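Side-chain contacts in peroxide stress regulator PerR, FUR family (Streptococcus pyogenes, PDB 4LMY), which probably senses peroxide stress and binds DNA to control transcription, as a zinc-containing regulator of the FUR family: residues E43-A47 / D48-R52; P59-S62 / L63-Y67; V72-E76 / G77-E81. All coordinates share one frame; numbering follows the deposited sequence.

Contact 1 of 3, residues E43-A47 / D48-R52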
ATOM      1  N   GLU B  43      17.361   2.656  -5.402  1.00 63.85           N
ATOM      2  CA  GLU B  43      17.875   3.877  -5.989  1.00 61.64           C
ATOM      3  C   GLU B  43      17.487   3.871  -7.457  1.00 53.75           C
ATOM      4  O   GLU B  43      16.683   3.046  -7.889  1.00 58.08           O
ATOM      5  CB  GLU B  43      19.394   3.953  -5.825  1.00 64.50           C
ATOM      6  CG  GLU B  43      20.097   2.622  -6.017  1.00 64.52           C
ATOM      7  CD  GLU B  43      21.603   2.734  -5.908  1.00 75.84           C
ATOM      8  OE1 GLU B  43      22.090   3.424  -4.987  1.00 70.90           O
ATOM      9  OE2 GLU B  43      22.300   2.135  -6.751  1.00 66.43           O
ATOM     10  N   HIS B  44      18.054   4.792  -8.223  1.00 47.16           N
ATOM     11  CA  HIS B  44      17.735   4.892  -9.636  1.00 43.56           C
ATOM     12  C   HIS B  44      19.019   4.712 -10.432  1.00 41.44           C
ATOM     13  O   HIS B  44      19.678   5.687 -10.786  1.00 41.70           O
ATOM     14  CB  HIS B  44      17.070   6.237  -9.930  1.00 55.18           C
ATOM     15  CG  HIS B  44      15.929   6.554  -9.013  1.00 69.92           C
ATOM     16  ND1 HIS B  44      14.619   6.594  -9.437  1.00 74.65           N
ATOM     17  CD2 HIS B  44      15.902   6.836  -7.688  1.00 69.65           C
ATOM     18  CE1 HIS B  44      13.834   6.891  -8.416  1.00 74.42           C
ATOM     19  NE2 HIS B  44      14.588   7.042  -7.343  1.00 72.08           N
ATOM     20  N   PRO B  45      19.384   3.448 -10.699  1.00 35.67           N
ATOM     21  CA  PRO B  45      20.686   3.121 -11.285  1.00 33.21           C
ATOM     22  C   PRO B  45      20.802   3.510 -12.752  1.00 28.06           C
ATOM     23  O   PRO B  45      19.815   3.515 -13.488  1.00 32.31           O
ATOM     24  CB  PRO B  45      20.751   1.598 -11.145  1.00 34.10           C
ATOM     25  CG  PRO B  45      19.332   1.168 -11.196  1.00 33.46           C
ATOM     26  CD  PRO B  45      18.566   2.243 -10.472  1.00 36.88           C
ATOM     27  N   SER B  46      22.020   3.839 -13.161  1.00 30.85           N
ATOM     28  CA  SER B  46      22.326   4.048 -14.566  1.00 30.44           C
ATOM     29  C   SER B  46      22.492   2.688 -15.228  1.00 31.59           C
ATOM     30  O   SER B  46      22.529   1.662 -14.548  1.00 29.26           O
ATOM     31  CB  SER B  46      23.621   4.842 -14.705  1.00 31.92           C
ATOM     32  OG  SER B  46      24.709   4.100 -14.184  1.00 29.82           O
ATOM     33  N   ALA B  47      22.600   2.680 -16.551  1.00 28.24           N
ATOM     34  CA  ALA B  47      22.838   1.441 -17.281  1.00 25.31           C
ATOM     35  C   ALA B  47      24.172   0.830 -16.869  1.00 25.80           C
ATOM     36  O   ALA B  47      24.300  -0.390 -16.769  1.00 28.03           O
ATOM     37  CB  ALA B  47      22.809   1.693 -18.779  1.00 25.52           C
ATOM     38  N   ASP B  48      25.163   1.686 -16.626  1.00 29.25           N
ATOM     39  CA  ASP B  48      26.487   1.227 -16.221  1.00 28.85           C
ATOM     40  C   ASP B  48      26.454   0.559 -14.852  1.00 30.21           C
ATOM     41  O   ASP B  48      27.104  -0.464 -14.641  1.00 30.41           O
ATOM     42  CB  ASP B  48      27.489   2.383 -16.204  1.00 34.38           C
ATOM     43  CG  ASP B  48      28.911   1.916 -15.953  1.00 36.06           C
ATOM     44  OD1 ASP B  48      29.462   1.198 -16.814  1.00 46.53           O
ATOM     45  OD2 ASP B  48      29.481   2.269 -14.899  1.00 41.15           O
ATOM     46  N   LYS B  49      25.695   1.143 -13.929  1.00 30.42           N
ATOM     47  CA  LYS B  49      25.564   0.600 -12.579  1.00 34.23           C
ATOM     48  C   LYS B  49      24.955  -0.796 -12.607  1.00 29.39           C
ATOM     49  O   LYS B  49      25.463  -1.715 -11.964  1.00 34.28           O
ATOM     50  CB  LYS B  49      24.712   1.516 -11.700  1.00 36.19           C
ATOM     51  CG  LYS B  49      24.414   0.932 -10.324  1.00 32.81           C
ATOM     52  CD  LYS B  49      25.146   1.679  -9.225  1.00 42.42           C
ATOM     53  CE  LYS B  49      24.989   0.980  -7.883  1.00 45.09           C
ATOM     54  NZ  LYS B  49      26.028  -0.065  -7.660  1.00 43.31           N
ATOM     55  N   ILE B  50      23.862  -0.944 -13.351  1.00 27.22           N
ATOM     56  CA  ILE B  50      23.225  -2.242 -13.535  1.00 27.79           C
ATOM     57  C   ILE B  50      24.235  -3.238 -14.088  1.00 27.36           C
ATOM     58  O   ILE B  50      24.385  -4.346 -13.570  1.00 27.23           O
ATOM     59  CB  ILE B  50      22.040  -2.153 -14.514  1.00 24.70           C
ATOM     60  CG1 ILE B  50      20.995  -1.150 -14.018  1.00 27.04           C
ATOM     61  CG2 ILE B  50      21.421  -3.525 -14.726  1.00 24.54           C
ATOM     62  CD1 ILE B  50      19.905  -0.853 -15.028  1.00 29.71           C
ATOM     63  N   TYR B  51      24.933  -2.822 -15.139  1.00 27.43           N
ATOM     64  CA  TYR B  51      25.949  -3.643 -15.780  1.00 25.98           C
ATOM     65  C   TYR B  51      27.033  -4.082 -14.798  1.00 29.51           C
ATOM     66  O   TYR B  51      27.379  -5.259 -14.737  1.00 29.14           O
ATOM     67  CB  TYR B  51      26.563  -2.881 -16.959  1.00 27.98           C
ATOM     68  CG  TYR B  51      27.812  -3.509 -17.531  1.00 28.35           C
ATOM     69  CD1 TYR B  51      27.793  -4.797 -18.048  1.00 30.52           C
ATOM     70  CD2 TYR B  51      29.009  -2.806 -17.567  1.00 36.94           C
ATOM     71  CE1 TYR B  51      28.934  -5.374 -18.571  1.00 32.12           C
ATOM     72  CE2 TYR B  51      30.154  -3.373 -18.091  1.00 38.44           C
ATOM     73  CZ  TYR B  51      30.111  -4.657 -18.592  1.00 38.10           C
ATOM     74  OH  TYR B  51      31.248  -5.228 -19.115  1.00 46.60           O
ATOM     75  N   ARG B  52      27.557  -3.136 -14.025  1.00 31.25           N
ATOM     76  CA  ARG B  52      28.625  -3.434 -13.073  1.00 36.51           C
ATOM     77  C   ARG B  52      28.177  -4.355 -11.938  1.00 37.57           C
ATOM     78  O   ARG B  52      28.942  -5.211 -11.489  1.00 41.49           O
ATOM     79  CB  ARG B  52      29.226  -2.144 -12.502  1.00 35.99           C
ATOM     80  CG  ARG B  52      30.168  -1.424 -13.457  1.00 43.18           C
ATOM     81  CD  ARG B  52      30.862  -0.242 -12.790  1.00 49.56           C
ATOM     82  NE  ARG B  52      29.993   0.928 -12.673  1.00 54.49           N
ATOM     83  CZ  ARG B  52      29.344   1.273 -11.566  1.00 53.95           C
ATOM     84  NH1 ARG B  52      29.462   0.541 -10.466  1.00 53.99           N
ATOM     85  NH2 ARG B  52      28.578   2.355 -11.557  1.00 57.52           N
TER
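S46 is the N-cap of helix 47-54, and its hydroxyl closes the first turn onto K49. With chi1 at 64°, OG stands between its own backbone N and carbonyl carbon and accepts from K49 N at 3.1 Å. S46 O meanwhile takes a nearly straight bond from I50 N (3.2 Å, N-H...O 174°), and A47 O receives Y51 N. CG1 of I50 leans against the S46 carbonyl, 3.2 Å from S46 O, and then reaches the P45 ring, where CB lies 4.0 Å from I50 CG1. The other neighbour of that CB is K49 CG, 3.8 Å from P45 CB. Beyond it the lysine chain bends and crosses the extended E43 at about a right angle, its CE 3.1 Å from E43 OE2. One turn along, R52 NE makes a salt bridge to D48 OD2 at 2.6 Å; OD2 lies in the guanidinium plane, whereas NE comes to it from above the carboxylate plane, and one guanidinium face covers K49 CA. The N-H of K49 thus gains a side-chain acceptor, the D48 carboxylate probably interacts favourably with the positive end of the helix, and E43 lies near the K49 ammonium, whose salt bridge goes to D53.

Contact 2 of 3, residues P59-S62 / L63-Y67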
ATOM      1  N   PRO B  59      29.037 -13.188 -16.477  1.00 38.61           N
ATOM      2  CA  PRO B  59      30.293 -12.840 -17.152  1.00 41.30           C
ATOM      3  C   PRO B  59      30.087 -12.523 -18.629  1.00 43.42           C
ATOM      4  O   PRO B  59      30.883 -11.792 -19.219  1.00 51.96           O
ATOM      5  CB  PRO B  59      31.131 -14.116 -17.009  1.00 44.59           C
ATOM      6  CG  PRO B  59      30.537 -14.840 -15.849  1.00 40.86           C
ATOM      7  CD  PRO B  59      29.072 -14.551 -15.923  1.00 38.68           C
ATOM      8  N   ASN B  60      29.026 -13.070 -19.212  1.00 50.54           N
ATOM      9  CA  ASN B  60      28.735 -12.869 -20.625  1.00 57.89           C
ATOM     10  C   ASN B  60      27.813 -11.678 -20.876  1.00 50.99           C
ATOM     11  O   ASN B  60      27.351 -11.464 -21.997  1.00 54.71           O
ATOM     12  CB  ASN B  60      28.138 -14.145 -21.229  1.00 61.98           C
ATOM     13  CG  ASN B  60      26.959 -14.675 -20.431  1.00 74.34           C
ATOM     14  OD1 ASN B  60      26.166 -13.907 -19.886  1.00 70.85           O
ATOM     15  ND2 ASN B  60      26.845 -15.995 -20.354  1.00 70.64           N
ATOM     16  N   MET B  61      27.539 -10.911 -19.825  1.00 37.20           N
ATOM     17  CA  MET B  61      26.708  -9.719 -19.950  1.00 34.24           C
ATOM     18  C   MET B  61      27.545  -8.537 -20.419  1.00 30.68           C
ATOM     19  O   MET B  61      28.659  -8.326 -19.941  1.00 34.60           O
ATOM     20  CB  MET B  61      26.025  -9.380 -18.619  1.00 33.00           C
ATOM     21  CG  MET B  61      25.206  -8.094 -18.652  1.00 34.38           C
ATOM     22  SD  MET B  61      24.521  -7.626 -17.052  1.00 40.39           S
ATOM     23  CE  MET B  61      23.112  -8.726 -16.948  1.00 38.97           C
ATOM     24  N   SER B  62      27.005  -7.779 -21.366  1.00 32.37           N
ATOM     25  CA  SER B  62      27.648  -6.563 -21.839  1.00 26.96           C
ATOM     26  C   SER B  62      26.741  -5.369 -21.567  1.00 27.67           C
ATOM     27  O   SER B  62      25.586  -5.534 -21.178  1.00 26.09           O
ATOM     28  CB  SER B  62      27.944  -6.664 -23.336  1.00 24.21           C
ATOM     29  OG  SER B  62      26.742  -6.693 -24.087  1.00 29.08           O
ATOM     30  N   LEU B  63      27.263  -4.164 -21.770  1.00 27.30           N
ATOM     31  CA  LEU B  63      26.457  -2.961 -21.615  1.00 22.19           C
ATOM     32  C   LEU B  63      25.309  -2.980 -22.625  1.00 21.48           C
ATOM     33  O   LEU B  63      24.196  -2.534 -22.336  1.00 22.49           O
ATOM     34  CB  LEU B  63      27.321  -1.716 -21.814  1.00 25.91           C
ATOM     35  CG  LEU B  63      26.619  -0.380 -21.599  1.00 21.86           C
ATOM     36  CD1 LEU B  63      26.151  -0.286 -20.146  1.00 26.04           C
ATOM     37  CD2 LEU B  63      27.529   0.780 -21.966  1.00 28.74           C
ATOM     38  N   ALA B  64      25.589  -3.507 -23.813  1.00 24.15           N
ATOM     39  CA  ALA B  64      24.577  -3.624 -24.855  1.00 22.31           C
ATOM     40  C   ALA B  64      23.408  -4.489 -24.389  1.00 22.79           C
ATOM     41  O   ALA B  64      22.252  -4.193 -24.684  1.00 23.57           O
ATOM     42  CB  ALA B  64      25.192  -4.193 -26.124  1.00 23.74           C
ATOM     43  N   THR B  65      23.721  -5.549 -23.649  1.00 23.88           N
ATOM     44  CA  THR B  65      22.698  -6.432 -23.101  1.00 24.80           C
ATOM     45  C   THR B  65      21.778  -5.666 -22.156  1.00 22.71           C
ATOM     46  O   THR B  65      20.558  -5.804 -22.210  1.00 22.23           O
ATOM     47  CB  THR B  65      23.328  -7.613 -22.347  1.00 24.77           C
ATOM     48  OG1 THR B  65      24.160  -8.361 -23.242  1.00 33.06           O
ATOM     49  CG2 THR B  65      22.250  -8.524 -21.783  1.00 25.36           C
ATOM     50  N   VAL B  66      22.378  -4.848 -21.297  1.00 22.16           N
ATOM     51  CA  VAL B  66      21.618  -4.029 -20.361  1.00 20.27           C
ATOM     52  C   VAL B  66      20.714  -3.033 -21.092  1.00 22.61           C
ATOM     53  O   VAL B  66      19.532  -2.908 -20.766  1.00 23.30           O
ATOM     54  CB  VAL B  66      22.544  -3.299 -19.370  1.00 22.38           C
ATOM     55  CG1 VAL B  66      21.741  -2.387 -18.461  1.00 23.49           C
ATOM     56  CG2 VAL B  66      23.343  -4.310 -18.551  1.00 21.47           C
ATOM     57  N   TYR B  67      21.267  -2.340 -22.084  1.00 22.45           N
ATOM     58  CA  TYR B  67      20.486  -1.415 -22.906  1.00 23.95           C
ATOM     59  C   TYR B  67      19.303  -2.124 -23.563  1.00 24.72           C
ATOM     60  O   TYR B  67      18.184  -1.607 -23.574  1.00 28.12           O
ATOM     61  CB  TYR B  67      21.369  -0.794 -23.993  1.00 25.22           C
ATOM     62  CG  TYR B  67      22.175   0.411 -23.559  1.00 26.70           C
ATOM     63  CD1 TYR B  67      21.605   1.417 -22.787  1.00 34.71           C
ATOM     64  CD2 TYR B  67      23.503   0.551 -23.937  1.00 29.95           C
ATOM     65  CE1 TYR B  67      22.341   2.525 -22.398  1.00 34.03           C
ATOM     66  CE2 TYR B  67      24.246   1.653 -23.554  1.00 33.05           C
ATOM     67  CZ  TYR B  67      23.660   2.636 -22.783  1.00 35.58           C
ATOM     68  OH  TYR B  67      24.398   3.732 -22.402  1.00 43.36           O
TER
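S62 O is gripped by two backbone N-H groups of the following helix. V66 N gives the sounder bond, at 3.3 Å from S62 O with an N-H...O angle of 158°, its donor tilted somewhat from the carbonyl plane. T65 N is nearer to S62 O, at 3.1 Å, but its angle is only 120° and the bond is weak. The hydroxyl of the same serine adds a third link, S62 OG to T65 OG1 at 3.2 Å, in which either oxygen could be the donor. Both torsions serve it: S62 OG stands between its backbone N and carbonyl carbon (chi1 67°), and T65 OG1 lies beside its own backbone N, opposite the carbonyl carbon, which turns it back toward the start of the helix. The A64 methyl lies alongside, CB 3.6 Å from S62 OG.

The apolar part of the contact is carried by M61 and V66. The methionine runs out extended to its sulfur and bends only at the terminal methyl, and SD meets V66 CG2 at 3.8 Å as the two side chains cross. That same CG2 also packs beside the carbonyl, 3.7 Å from S62 O, while M61 CG passes T65 CB at 4.2 Å. Further out, M61 touches L54 of helix 47-54 and T30 and I34 of helix 29-40, and V66 packs on I50 and Y51, so M61 and V66 are both buried against the neighbouring helices. The arrangement is a serine at the N-cap position of helix 63-75, which follows helix 47-54 in the helix-turn-helix fold of the FUR family and is probably the DNA-recognition helix.

Contact 3 of 3, residues V72-E76 / G77-E81; sequences VLVDE and GFVSE
L73 O collects two N-H groups as the chain leaves helix 63-75: F78 N at 2.9 Å, nearly straight at 169°, and V79 N at 3.4 Å, a weak bond. G77 N turns back to V74 O at 3.2 Å, also weakly. Next to these bonds V74 CA points its hydrogen at V79 O, 3.3 Å away. The valines then meet through their methyls, V74 CG2 to V79 CG1 at 3.9 Å with the side chains about perpendicular, and V79 CG2 packs on L73 CB. E81 completes this side by laying its CG 4.0 Å from V74 CG2. The turn is a Schellman motif, made possible by the positive phi of G77 (86°), and it leads straight into strand 79-82 of the family's winged-helix fold. On the other side E76 O lies over one face of the F78 ring, offset toward the rim, and E76 CB touches its CE2 at 3.8 Å. Farther out, the E76 carboxylate makes a salt bridge to K23, and F78 packs edge-to-face with the ring of H19. That histidine is a zinc ligand, and the F78 side chain lies about 6 Å from a bound zinc ion.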
ATOM      1  N   VAL B  72      13.241  -2.892 -23.610  1.00 32.78           N
ATOM      2  CA  VAL B  72      12.020  -3.681 -23.511  1.00 31.45           C
ATOM      3  C   VAL B  72      11.177  -3.234 -22.319  1.00 33.45           C
ATOM      4  O   VAL B  72       9.978  -2.988 -22.451  1.00 31.88           O
ATOM      5  CB  VAL B  72      12.329  -5.188 -23.390  1.00 30.37           C
ATOM      6  CG1 VAL B  72      11.079  -5.964 -23.000  1.00 32.68           C
ATOM      7  CG2 VAL B  72      12.914  -5.719 -24.695  1.00 38.74           C
ATOM      8  N   LEU B  73      11.812  -3.115 -21.158  1.00 27.23           N
ATOM      9  CA  LEU B  73      11.107  -2.736 -19.935  1.00 30.86           C
ATOM     10  C   LEU B  73      10.523  -1.324 -19.991  1.00 38.01           C
ATOM     11  O   LEU B  73       9.416  -1.086 -19.507  1.00 36.29           O
ATOM     12  CB  LEU B  73      12.023  -2.889 -18.718  1.00 29.28           C
ATOM     13  CG  LEU B  73      12.455  -4.328 -18.419  1.00 27.97           C
ATOM     14  CD1 LEU B  73      13.249  -4.395 -17.123  1.00 26.28           C
ATOM     15  CD2 LEU B  73      11.254  -5.264 -18.369  1.00 30.36           C
ATOM     16  N   VAL B  74      11.269  -0.393 -20.577  1.00 32.09           N
ATOM     17  CA  VAL B  74      10.799   0.983 -20.714  1.00 41.24           C
ATOM     18  C   VAL B  74       9.602   1.056 -21.658  1.00 40.57           C
ATOM     19  O   VAL B  74       8.601   1.708 -21.356  1.00 48.58           O
ATOM     20  CB  VAL B  74      11.922   1.928 -21.203  1.00 35.49           C
ATOM     21  CG1 VAL B  74      11.344   3.236 -21.722  1.00 46.11           C
ATOM     22  CG2 VAL B  74      12.917   2.193 -20.084  1.00 38.04           C
ATOM     23  N   ASP B  75       9.703   0.369 -22.792  1.00 36.83           N
ATOM     24  CA  ASP B  75       8.629   0.363 -23.780  1.00 40.31           C
ATOM     25  C   ASP B  75       7.375  -0.345 -23.271  1.00 51.41           C
ATOM     26  O   ASP B  75       6.259   0.113 -23.508  1.00 43.04           O
ATOM     27  CB  ASP B  75       9.098  -0.270 -25.091  1.00 45.57           C
ATOM     28  CG  ASP B  75      10.173   0.545 -25.782  1.00 43.96           C
ATOM     29  OD1 ASP B  75      10.417   1.693 -25.354  1.00 50.79           O
ATOM     30  OD2 ASP B  75      10.771   0.042 -26.756  1.00 44.77           O
ATOM     31  N   GLU B  76       7.561  -1.461 -22.569  1.00 40.73           N
ATOM     32  CA  GLU B  76       6.429  -2.220 -22.042  1.00 43.35           C
ATOM     33  C   GLU B  76       5.832  -1.570 -20.792  1.00 38.75           C
ATOM     34  O   GLU B  76       4.829  -2.041 -20.258  1.00 40.48           O
ATOM     35  CB  GLU B  76       6.821  -3.677 -21.769  1.00 33.91           C
ATOM     36  CG  GLU B  76       7.252  -4.452 -23.010  1.00 42.41           C
ATOM     37  CD  GLU B  76       6.174  -4.513 -24.078  1.00 51.86           C
ATOM     38  OE1 GLU B  76       6.527  -4.536 -25.277  1.00 54.55           O
ATOM     39  OE2 GLU B  76       4.977  -4.547 -23.724  1.00 49.14           O
ATOM     40  N   GLY B  77       6.461  -0.493 -20.329  1.00 46.34           N
ATOM     41  CA  GLY B  77       5.891   0.344 -19.287  1.00 47.53           C
ATOM     42  C   GLY B  77       6.156  -0.072 -17.854  1.00 52.81           C
ATOM     43  O   GLY B  77       5.330   0.174 -16.973  1.00 48.95           O
ATOM     44  N   PHE B  78       7.307  -0.688 -17.606  1.00 44.00           N
ATOM     45  CA  PHE B  78       7.642  -1.136 -16.258  1.00 41.04           C
ATOM     46  C   PHE B  78       8.813  -0.364 -15.654  1.00 37.32           C
ATOM     47  O   PHE B  78       9.073  -0.452 -14.454  1.00 39.70           O
ATOM     48  CB  PHE B  78       7.926  -2.639 -16.246  1.00 33.64           C
ATOM     49  CG  PHE B  78       6.763  -3.475 -16.696  1.00 34.58           C
ATOM     50  CD1 PHE B  78       5.620  -3.565 -15.920  1.00 33.40           C
ATOM     51  CD2 PHE B  78       6.811  -4.172 -17.892  1.00 32.35           C
ATOM     52  CE1 PHE B  78       4.547  -4.331 -16.326  1.00 32.84           C
ATOM     53  CE2 PHE B  78       5.740  -4.941 -18.306  1.00 35.47           C
ATOM     54  CZ  PHE B  78       4.606  -5.019 -17.520  1.00 33.45           C
ATOM     55  N   VAL B  79       9.517   0.391 -16.492  1.00 38.93           N
ATOM     56  CA  VAL B  79      10.654   1.190 -16.045  1.00 37.07           C
ATOM     57  C   VAL B  79      10.620   2.573 -16.695  1.00 28.40           C
ATOM     58  O   VAL B  79      10.315   2.700 -17.880  1.00 43.73           O
ATOM     59  CB  VAL B  79      12.001   0.485 -16.361  1.00 38.07           C
ATOM     60  CG1 VAL B  79      13.174   1.448 -16.221  1.00 37.94           C
ATOM     61  CG2 VAL B  79      12.195  -0.730 -15.461  1.00 35.69           C
ATOM     62  N   SER B  80      10.921   3.606 -15.915  1.00 48.26           N
ATOM     63  CA  SER B  80      10.968   4.968 -16.435  1.00 56.88           C
ATOM     64  C   SER B  80      12.393   5.512 -16.491  1.00 50.71           C
ATOM     65  O   SER B  80      13.199   5.262 -15.595  1.00 54.39           O
ATOM     66  CB  SER B  80      10.091   5.892 -15.588  1.00 58.86           C
ATOM     67  OG  SER B  80      10.382   5.747 -14.209  1.00 61.78           O
ATOM     68  N   GLU B  81      12.698   6.249 -17.554  1.00 51.02           N
ATOM     69  CA  GLU B  81      13.973   6.947 -17.656  1.00 52.50           C
ATOM     70  C   GLU B  81      13.851   8.286 -16.945  1.00 55.30           C
ATOM     71  O   GLU B  81      12.992   9.100 -17.287  1.00 49.61           O
ATOM     72  CB  GLU B  81      14.349   7.185 -19.119  1.00 53.50           C
ATOM     73  CG  GLU B  81      14.191   5.978 -20.026  1.00 50.25           C
ATOM     74  CD  GLU B  81      14.671   6.257 -21.436  1.00 58.46           C
ATOM     75  OE1 GLU B  81      13.965   5.882 -22.396  1.00 72.35           O
ATOM     76  OE2 GLU B  81      15.759   6.853 -21.585  1.00 62.49           O
TER

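Contacts 1 and 2 both have a serine at the N-cap position; in contact 1 its hydroxyl takes a backbone N-H, in contact 2 it pairs with a threonine hydroxyl. Contact 3 is the far end of the helix that contact 2 begins. Contacts 1 and 2 touch where A47 and Y51 of helix 47-54 meet residues 61-67, whereas contact 3 stands about 17 Å from contact 2, centre to centre, without touching either. Each mixes buried and exposed residues: P45, A47 and I50 are buried in contact 1, M61 and V66 in contact 2, L73, F78 and V79 in contact 3. Salt bridges mark contact 1; backbone bonds with valine packing dominate contact 3, beside a zinc site.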